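Local coordinates for SusD superfamily protein (Bacteroides fragilis NCTC 9343, PDB 3NQP) that probably binds glycans at the bacterial outer membrane, in the manner of the starch-binding protein SusD, at residues A[119-124]-A[171-176]; A[127-132]-A[211-216]. All blocks are in the same frame, centred on the assembly; numbering follows the deposited sequence. Where two conformers were deposited one is given.

Followed from the N terminus, the chain reaches helix 110-135 after several earlier helices, and this helix supplies one side of both contacts. Contact 1 closes a loop of 46 residues when helix 163-181 returns antiparallel alongside residues 119-124. Contact 2 closes a longer one, of 78 residues, when the last turns of helix 200-216 reach residues 127-132. The segments alternate along the sequence, so the two loops cross. Successive helices 163-181 and 200-216 are thereby tied to different turns of the same long helix. The contact centres lie about 13 Å apart and are joined directly, Lys171 NZ lying 3.1 Å from Thr214 OG1, probably as a hydrogen bond.

Contact 1: residues A[119-124]-A[171-176]; sequences EVYGLR and KSDLNK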
ATOM      1  N   GLU A 119     -18.889  -4.390   6.792  1.00 16.02           N
ATOM      2  CA  GLU A 119     -17.916  -3.350   6.440  1.00 13.55           C
ATOM      3  C   GLU A 119     -17.109  -3.006   7.695  1.00 16.85           C
ATOM      4  O   GLU A 119     -15.878  -2.911   7.633  1.00 15.89           O
ATOM      5  CB  GLU A 119     -18.581  -2.098   5.876  1.00 12.66           C
ATOM      6  CG  GLU A 119     -19.170  -2.287   4.492  1.00 14.25           C
ATOM      7  CD  GLU A 119     -19.723  -1.016   3.887  1.00 16.87           C
ATOM      8  OE1 GLU A 119     -20.492  -0.346   4.567  1.00 17.06           O
ATOM      9  OE2 GLU A 119     -19.413  -0.687   2.703  1.00 17.33           O
ATOM     10  N   VAL A 120     -17.796  -2.855   8.831  1.00 12.04           N
ATOM     11  CA  VAL A 120     -17.169  -2.279   9.999  1.00 13.63           C
ATOM     12  C   VAL A 120     -16.248  -3.305  10.677  1.00 15.50           C
ATOM     13  O   VAL A 120     -15.184  -2.951  11.122  1.00 18.42           O
ATOM     14  CB  VAL A 120     -18.201  -1.653  10.962  1.00 13.74           C
ATOM     15  CG1 VAL A 120     -17.564  -1.303  12.267  1.00 16.56           C
ATOM     16  CG2 VAL A 120     -18.840  -0.397  10.279  1.00 13.24           C
ATOM     17  N   TYR A 121     -16.626  -4.582  10.699  1.00 14.43           N
ATOM     18  CA  TYR A 121     -15.695  -5.622  11.177  1.00 14.86           C
ATOM     19  C   TYR A 121     -14.505  -5.794  10.260  1.00 13.10           C
ATOM     20  O   TYR A 121     -13.386  -5.989  10.730  1.00 12.63           O
ATOM     21  CB  TYR A 121     -16.401  -6.947  11.335  1.00 13.32           C
ATOM     22  CG  TYR A 121     -17.214  -7.091  12.601  1.00 16.52           C
ATOM     23  CD1 TYR A 121     -16.604  -7.522  13.791  1.00 13.13           C
ATOM     24  CD2 TYR A 121     -18.585  -6.873  12.620  1.00 17.53           C
ATOM     25  CE1 TYR A 121     -17.328  -7.714  14.951  1.00 17.66           C
ATOM     26  CE2 TYR A 121     -19.318  -7.042  13.813  1.00 16.81           C
ATOM     27  CZ  TYR A 121     -18.675  -7.484  14.957  1.00 21.55           C
ATOM     28  OH  TYR A 121     -19.362  -7.691  16.117  1.00 16.55           O
ATOM     29  N   GLY A 122     -14.727  -5.691   8.948  1.00 14.12           N
ATOM     30  CA  GLY A 122     -13.631  -5.697   8.001  1.00 10.27           C
ATOM     31  C   GLY A 122     -12.627  -4.580   8.245  1.00 12.12           C
ATOM     32  O   GLY A 122     -11.408  -4.778   8.152  1.00 13.40           O
ATOM     33  N   LEU A 123     -13.133  -3.383   8.480  1.00 12.03           N
ATOM     34  CA  LEU A 123     -12.295  -2.220   8.683  1.00 10.96           C
ATOM     35  C   LEU A 123     -11.591  -2.261  10.017  1.00 10.66           C
ATOM     36  O   LEU A 123     -10.464  -1.750  10.143  1.00 11.56           O
ATOM     37  CB  LEU A 123     -13.125  -0.940   8.566  1.00 10.79           C
ATOM     38  CG  LEU A 123     -13.563  -0.566   7.150  1.00 12.45           C
ATOM     39  CD1 LEU A 123     -14.475   0.708   7.192  1.00 14.98           C
ATOM     40  CD2 LEU A 123     -12.401  -0.357   6.173  1.00 11.92           C
ATOM     41  N   ARG A 124     -12.193  -2.906  11.013  1.00 11.87           N
ATOM     42  CA  ARG A 124     -11.501  -3.012  12.291  1.00 11.64           C
ATOM     43  C   ARG A 124     -10.303  -3.973  12.143  1.00 11.67           C
ATOM     44  O   ARG A 124      -9.220  -3.690  12.673  1.00 12.61           O
ATOM     45  CB  ARG A 124     -12.390  -3.464  13.429  1.00 11.76           C
ATOM     46  CG  ARG A 124     -11.720  -3.293  14.779  1.00 12.71           C
ATOM     47  CD  ARG A 124     -12.772  -3.387  15.900  1.00 14.13           C
ATOM     48  NE  ARG A 124     -13.300  -4.747  16.017  1.00 16.37           N
ATOM     49  CZ  ARG A 124     -14.212  -5.119  16.915  1.00 15.13           C
ATOM     50  NH1 ARG A 124     -14.726  -4.228  17.759  1.00 16.51           N
ATOM     51  NH2 ARG A 124     -14.596  -6.380  16.987  1.00 18.34           N
ATOM     52  N   LYS A 171      -8.244 -11.921  13.079  1.00 14.40           N
ATOM     53  CA  LYS A 171      -8.848 -13.049  12.370  1.00 13.64           C
ATOM     54  C   LYS A 171     -10.320 -13.271  12.802  1.00 14.47           C
ATOM     55  O   LYS A 171     -11.177 -13.587  11.975  1.00 14.78           O
ATOM     56  CB  LYS A 171      -7.983 -14.303  12.562  1.00 14.24           C
ATOM     57  CG  LYS A 171      -6.663 -14.238  11.719  1.00 12.88           C
ATOM     58  CD  LYS A 171      -5.707 -15.403  11.954  1.00 14.65           C
ATOM     59  CE  LYS A 171      -4.468 -15.398  11.047  1.00 16.25           C
ATOM     60  NZ  LYS A 171      -3.496 -16.500  11.413  1.00 10.16           N
ATOM     61  N   SER A 172     -10.628 -13.080  14.081  1.00 15.05           N
ATOM     62  CA  SER A 172     -12.026 -13.143  14.512  1.00 15.85           C
ATOM     63  C   SER A 172     -12.867 -12.121  13.757  1.00 15.50           C
ATOM     64  O   SER A 172     -13.947 -12.437  13.235  1.00 15.95           O
ATOM     65  CB  SER A 172     -12.107 -12.894  16.004  1.00 16.50           C
ATOM     66  OG  SER A 172     -13.447 -12.865  16.399  1.00 17.30           O
ATOM     67  N   ASP A 173     -12.332 -10.903  13.630  1.00 13.54           N
ATOM     68  CA  ASP A 173     -13.022  -9.831  12.889  1.00 12.57           C
ATOM     69  C   ASP A 173     -13.181 -10.103  11.419  1.00 14.99           C
ATOM     70  O   ASP A 173     -14.205  -9.761  10.841  1.00 13.46           O
ATOM     71  CB  ASP A 173     -12.370  -8.449  13.122  1.00 14.28           C
ATOM     72  CG  ASP A 173     -12.678  -7.884  14.511  1.00 15.98           C
ATOM     73  OD1 ASP A 173     -13.636  -8.388  15.152  1.00 17.53           O
ATOM     74  OD2 ASP A 173     -11.970  -6.949  14.955  1.00 17.67           O
ATOM     75  N   LEU A 174     -12.185 -10.730  10.803  1.00 13.66           N
ATOM     76  CA  LEU A 174     -12.319 -11.040   9.386  1.00 14.03           C
ATOM     77  C   LEU A 174     -13.428 -12.089   9.189  1.00 14.73           C
ATOM     78  O   LEU A 174     -14.241 -11.985   8.267  1.00 13.43           O
ATOM     79  CB  LEU A 174     -11.013 -11.558   8.826  1.00 10.95           C
ATOM     80  CG  LEU A 174      -9.906 -10.491   8.688  1.00 13.32           C
ATOM     81  CD1 LEU A 174      -8.511 -11.138   8.446  1.00 14.18           C
ATOM     82  CD2 LEU A 174     -10.241  -9.488   7.585  1.00 12.25           C
ATOM     83  N   ASN A 175     -13.446 -13.103  10.037  1.00 14.55           N
ATOM     84  CA  ASN A 175     -14.502 -14.128   9.954  1.00 18.41           C
ATOM     85  C   ASN A 175     -15.890 -13.551  10.195  1.00 15.11           C
ATOM     86  O   ASN A 175     -16.813 -13.938   9.532  1.00 12.95           O
ATOM     87  CB  ASN A 175     -14.260 -15.292  10.932  1.00 17.69           C
ATOM     88  CG  ASN A 175     -13.126 -16.225  10.486  1.00 28.68           C
ATOM     89  OD1 ASN A 175     -12.729 -16.270   9.311  1.00 25.18           O
ATOM     90  ND2 ASN A 175     -12.622 -16.998  11.437  1.00 37.77           N
ATOM     91  N   LYS A 176     -16.029 -12.652  11.161  1.00 13.38           N
ATOM     92  CA  LYS A 176     -17.319 -12.020  11.424  1.00 16.31           C
ATOM     93  C   LYS A 176     -17.732 -11.167  10.207  1.00 15.77           C
ATOM     94  O   LYS A 176     -18.881 -11.181   9.821  1.00 17.26           O
ATOM     95  CB  LYS A 176     -17.251 -11.180  12.676  1.00 14.64           C
ATOM     96  CG  LYS A 176     -18.567 -11.030  13.411  1.00 34.37           C
ATOM     97  CD  LYS A 176     -19.063 -12.285  14.083  1.00 39.11           C
ATOM     98  CE  LYS A 176     -20.208 -11.959  15.081  1.00 51.02           C
ATOM     99  NZ  LYS A 176     -21.364 -12.882  14.969  1.00 47.80           N
TER
HETATM  100  O   HOH W   1      -9.220  -6.630  14.375  1.00 17.78           O
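Antiparallel helix packing in the SusD-like N-terminal region brings Arg124 and Tyr121 of helix 110-135 against Asp173 and Lys176 of helix 163-181. The axes of the two short segments approach to 7.8 Å, with a signed crossing angle of -156°, and a side-on salt bridge spans the gap. Arg124 NE donates to Asp173 OD2 at 2.8 Å, while its NH2 reaches Asp173 OD1 at 2.9 Å in a nearly straight bond. The carboxylate therefore lies along the guanidinium edge, but the two planes are turned 32° apart: OD1 is met on its syn side, OD2 from above the carboxylate plane. A bend at chi3 (69°) turns the otherwise extended arginine chain so that this edge faces the acid. OD2 also accepts from a water 2.8 Å away and from Gln169 NE2, and NH1 of the arginine is held by Asn96 OD1, so both charged groups are fixed beyond the pair itself. Beside the bridge, Asp173 OD1 sits at the edge of the Tyr121 ring, 3.4 Å from CD1. Lys176 covers one face of that ring with its aliphatic part, CG standing 3.8 Å from the centroid in a CH-pi contact while NZ leads away. Around this pair of helices, helix 89-102 touches Tyr121 and Arg124 through Ile99 and Leu95, respectively, and helix 200-216 packs against Leu174.

Contact 2: residues A[127-132]-A[211-216]; sequences YYFDLY and YLWTSK
Phe129, Tyr132 and Trp213 form an aromatic cluster between helix 110-135 and the C-terminal turns of helix 200-216. The backbones stand well apart, Phe129 CA and Trp213 CA being 10.1 Å from each other, and long side chains bridge the distance. All three rings extend with CG anti to the backbone N; for Trp213 (chi1 180°) this sets the indole with one face toward Phe129 and NE1 near Tyr132. The tighter part is the meeting of the rings. Phe129 turns its edge to the five-membered ring of Trp213 in a T-shaped pair, with planes at 89° and centroids 5.7 Å apart. Its CE1 lies over one indole face, offset toward the rim, and its CZ meets Trp213 CB at 4.0 Å. Tyr132 approaches the same five-membered ring obliquely, its CE1 coming within 3.6 Å of Trp213 NE1, which lies at the edge of the phenol ring.

Toward the hydroxyl end of Tyr132 the packing gives way to a looser, polar link, where a water bridges the two side chains in addition to the ring contact. It accepts from Trp213 NE1 at 2.9 Å and lies a short 2.5 Å from Tyr132 OH, which also has a weak hydrogen bond to Asp222. Met167 of helix 163-181 touches both Tyr132 and Thr214, and Arg133 makes a cation-pi contact with Phe129. Only 161 Å² is buried between the two segments. The chemistry thus implies cohesion by one T-shaped and one oblique ring contact, with the indole N-H of the buried Trp213 satisfied by a bridging water.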
ATOM      1  N   TYR A 127      -7.458  -1.898  10.207  1.00 11.19           N
ATOM      2  CA  TYR A 127      -6.678  -1.018  11.033  1.00 13.66           C
ATOM      3  C   TYR A 127      -5.773  -1.829  11.957  1.00 13.23           C
ATOM      4  O   TYR A 127      -4.601  -1.541  12.082  1.00  9.46           O
ATOM      5  CB  TYR A 127      -7.576  -0.114  11.868  1.00 13.29           C
ATOM      6  CG  TYR A 127      -8.178   1.069  11.122  1.00 14.02           C
ATOM      7  CD1 TYR A 127      -7.377   2.026  10.483  1.00 13.01           C
ATOM      8  CD2 TYR A 127      -9.543   1.267  11.104  1.00 18.36           C
ATOM      9  CE1 TYR A 127      -7.944   3.149   9.827  1.00 18.27           C
ATOM     10  CE2 TYR A 127     -10.113   2.388  10.467  1.00 18.22           C
ATOM     11  CZ  TYR A 127      -9.329   3.321   9.850  1.00 18.38           C
ATOM     12  OH  TYR A 127      -9.942   4.415   9.246  1.00 15.03           O
ATOM     13  N   TYR A 128      -6.308  -2.860  12.590  1.00 10.39           N
ATOM     14  CA  TYR A 128      -5.466  -3.627  13.505  1.00 12.17           C
ATOM     15  C   TYR A 128      -4.321  -4.370  12.812  1.00 11.41           C
ATOM     16  O   TYR A 128      -3.309  -4.653  13.443  1.00 16.72           O
ATOM     17  CB  TYR A 128      -6.305  -4.570  14.385  1.00 12.20           C
ATOM     18  CG  TYR A 128      -6.772  -3.880  15.666  1.00  9.23           C
ATOM     19  CD1 TYR A 128      -5.865  -3.501  16.663  1.00 17.30           C
ATOM     20  CD2 TYR A 128      -8.082  -3.586  15.855  1.00 11.11           C
ATOM     21  CE1 TYR A 128      -6.282  -2.841  17.831  1.00 16.10           C
ATOM     22  CE2 TYR A 128      -8.529  -2.961  17.038  1.00 13.05           C
ATOM     23  CZ  TYR A 128      -7.628  -2.594  18.021  1.00 21.96           C
ATOM     24  OH  TYR A 128      -8.092  -1.980  19.184  1.00 20.58           O
ATOM     25  N   PHE A 129      -4.477  -4.687  11.529  1.00 11.53           N
ATOM     26  CA  PHE A 129      -3.438  -5.391  10.766  1.00 13.06           C
ATOM     27  C   PHE A 129      -2.280  -4.431  10.434  1.00 11.88           C
ATOM     28  O   PHE A 129      -1.112  -4.846  10.473  1.00 12.70           O
ATOM     29  CB  PHE A 129      -4.032  -6.041   9.508  1.00 12.17           C
ATOM     30  CG  PHE A 129      -3.044  -6.837   8.670  1.00  9.60           C
ATOM     31  CD1 PHE A 129      -2.201  -7.771   9.231  1.00 13.19           C
ATOM     32  CD2 PHE A 129      -2.995  -6.649   7.287  1.00 13.51           C
ATOM     33  CE1 PHE A 129      -1.327  -8.504   8.445  1.00 12.65           C
ATOM     34  CE2 PHE A 129      -2.133  -7.362   6.491  1.00 12.23           C
ATOM     35  CZ  PHE A 129      -1.285  -8.317   7.080  1.00 17.55           C
ATOM     36  N   ASP A 130      -2.579  -3.169  10.122  1.00 12.70           N
ATOM     37  CA  ASP A 130      -1.516  -2.143  10.048  1.00  9.61           C
ATOM     38  C   ASP A 130      -0.808  -2.041  11.421  1.00 12.36           C
ATOM     39  O   ASP A 130       0.444  -2.058  11.484  1.00 10.13           O
ATOM     40  CB  ASP A 130      -2.049  -0.795   9.609  1.00 12.06           C
ATOM     41  CG  ASP A 130      -2.074  -0.616   8.058  1.00 15.23           C
ATOM     42  OD1 ASP A 130      -1.796  -1.582   7.316  1.00 16.59           O
ATOM     43  OD2 ASP A 130      -2.401   0.495   7.616  1.00 15.88           O
ATOM     44  N   LEU A 131      -1.576  -1.934  12.507  1.00  9.11           N
ATOM     45  CA  LEU A 131      -0.965  -1.799  13.834  1.00  9.34           C
ATOM     46  C   LEU A 131      -0.093  -3.020  14.150  1.00 10.12           C
ATOM     47  O   LEU A 131       1.012  -2.885  14.677  1.00 12.85           O
ATOM     48  CB  LEU A 131      -2.022  -1.562  14.924  1.00 10.34           C
ATOM     49  CG  LEU A 131      -2.702  -0.172  14.873  1.00  9.72           C
ATOM     50  CD1 LEU A 131      -3.804  -0.138  15.864  1.00 11.52           C
ATOM     51  CD2 LEU A 131      -1.761   1.002  15.126  1.00  7.26           C
ATOM     52  N   TYR A 132      -0.553  -4.218  13.787  1.00 10.16           N
ATOM     53  CA  TYR A 132       0.256  -5.450  14.028  1.00 10.94           C
ATOM     54  C   TYR A 132       1.545  -5.470  13.220  1.00 11.50           C
ATOM     55  O   TYR A 132       2.594  -5.836  13.723  1.00  9.62           O
ATOM     56  CB  TYR A 132      -0.589  -6.689  13.708  1.00 12.42           C
ATOM     57  CG  TYR A 132       0.070  -8.028  13.719  1.00 10.19           C
ATOM     58  CD1 TYR A 132       0.787  -8.473  12.629  1.00 12.45           C
ATOM     59  CD2 TYR A 132      -0.008  -8.866  14.855  1.00 13.36           C
ATOM     60  CE1 TYR A 132       1.381  -9.705  12.610  1.00 10.70           C
ATOM     61  CE2 TYR A 132       0.567 -10.142  14.851  1.00 12.38           C
ATOM     62  CZ  TYR A 132       1.259 -10.561  13.716  1.00 19.51           C
ATOM     63  OH  TYR A 132       1.842 -11.806  13.653  1.00 14.98           O
ATOM     64  N   TYR A 211      -3.549 -13.882   6.019  1.00 10.05           N
ATOM     65  CA  TYR A 211      -3.162 -15.291   6.085  1.00 11.24           C
ATOM     66  C   TYR A 211      -1.833 -15.629   5.351  1.00 11.86           C
ATOM     67  O   TYR A 211      -1.035 -16.449   5.832  1.00  9.96           O
ATOM     68  CB  TYR A 211      -4.322 -16.217   5.668  1.00  9.05           C
ATOM     69  CG  TYR A 211      -5.361 -16.359   6.766  1.00  9.14           C
ATOM     70  CD1 TYR A 211      -6.367 -15.402   6.909  1.00 13.73           C
ATOM     71  CD2 TYR A 211      -5.320 -17.396   7.643  1.00 12.66           C
ATOM     72  CE1 TYR A 211      -7.293 -15.492   7.872  1.00 13.17           C
ATOM     73  CE2 TYR A 211      -6.261 -17.513   8.673  1.00 13.95           C
ATOM     74  CZ  TYR A 211      -7.241 -16.554   8.784  1.00 17.39           C
ATOM     75  OH  TYR A 211      -8.171 -16.625   9.776  1.00 16.67           O
ATOM     76  N   LEU A 212      -1.528 -14.969   4.241  1.00 11.74           N
ATOM     77  CA  LEU A 212      -0.203 -15.124   3.695  1.00 10.11           C
ATOM     78  C   LEU A 212       0.875 -14.639   4.664  1.00  9.94           C
ATOM     79  O   LEU A 212       1.898 -15.289   4.863  1.00 10.12           O
ATOM     80  CB  LEU A 212      -0.014 -14.338   2.379  1.00 11.42           C
ATOM     81  CG  LEU A 212       1.376 -14.524   1.768  1.00 13.40           C
ATOM     82  CD1 LEU A 212       1.763 -16.006   1.461  1.00  8.27           C
ATOM     83  CD2 LEU A 212       1.438 -13.641   0.479  1.00 10.71           C
ATOM     84  N   TRP A 213       0.670 -13.453   5.206  1.00 11.04           N
ATOM     85  CA  TRP A 213       1.596 -12.886   6.180  1.00 11.81           C
ATOM     86  C   TRP A 213       1.825 -13.859   7.347  1.00 11.21           C
ATOM     87  O   TRP A 213       2.971 -14.202   7.632  1.00 12.32           O
ATOM     88  CB  TRP A 213       1.091 -11.541   6.691  1.00 11.31           C
ATOM     89  CG  TRP A 213       1.978 -10.933   7.672  1.00 12.56           C
ATOM     90  CD1 TRP A 213       2.147 -11.344   9.000  1.00 10.90           C
ATOM     91  CD2 TRP A 213       2.901  -9.845   7.470  1.00 10.54           C
ATOM     92  NE1 TRP A 213       3.094 -10.551   9.608  1.00 14.09           N
ATOM     93  CE2 TRP A 213       3.571  -9.635   8.701  1.00  9.90           C
ATOM     94  CE3 TRP A 213       3.216  -9.009   6.377  1.00 14.68           C
ATOM     95  CZ2 TRP A 213       4.530  -8.636   8.866  1.00 10.26           C
ATOM     96  CZ3 TRP A 213       4.160  -8.014   6.560  1.00 10.00           C
ATOM     97  CH2 TRP A 213       4.797  -7.835   7.796  1.00 15.04           C
ATOM     98  N   THR A 214       0.759 -14.343   7.976  1.00 10.11           N
ATOM     99  CA  THR A 214       0.955 -15.220   9.148  1.00 12.44           C
ATOM    100  C   THR A 214       1.519 -16.585   8.747  1.00 12.09           C
ATOM    101  O   THR A 214       2.137 -17.251   9.578  1.00 13.81           O
ATOM    102  CB  THR A 214      -0.310 -15.344  10.022  1.00 11.10           C
ATOM    103  OG1 THR A 214      -1.385 -15.836   9.230  1.00 13.38           O
ATOM    104  CG2 THR A 214      -0.705 -13.942  10.578  1.00 12.65           C
ATOM    105  N   SER A 215       1.333 -16.984   7.482  0.60 12.50           N
ATOM    106  CA  SER A 215       1.978 -18.187   6.972  0.60 12.22           C
ATOM    107  C   SER A 215       3.521 -18.122   7.040  0.60 13.64           C
ATOM    108  O   SER A 215       4.172 -19.140   7.280  0.60 13.65           O
ATOM    109  CB  SER A 215       1.586 -18.454   5.517  0.60 13.50           C
ATOM    110  OG  SER A 215       0.203 -18.742   5.360  0.60 12.25           O
ATOM    111  N   LYS A 216       4.073 -16.926   6.845  1.00 12.67           N
ATOM    112  CA  LYS A 216       5.481 -16.731   6.620  1.00 10.88           C
ATOM    113  C   LYS A 216       6.277 -15.962   7.678  1.00 11.89           C
ATOM    114  O   LYS A 216       7.496 -16.131   7.775  1.00 12.17           O
ATOM    115  CB  LYS A 216       5.669 -16.039   5.250  1.00 10.96           C
ATOM    116  CG  LYS A 216       5.328 -16.980   4.117  1.00 16.46           C
ATOM    117  CD  LYS A 216       5.481 -16.277   2.724  1.00  5.81           C
ATOM    118  CE  LYS A 216       6.907 -15.999   2.349  1.00  8.98           C
ATOM    119  NZ  LYS A 216       6.956 -15.757   0.838  1.00  6.25           N
TER
HETATM  120  O   HOH W   2       3.720 -12.063  12.019  1.00 13.40           O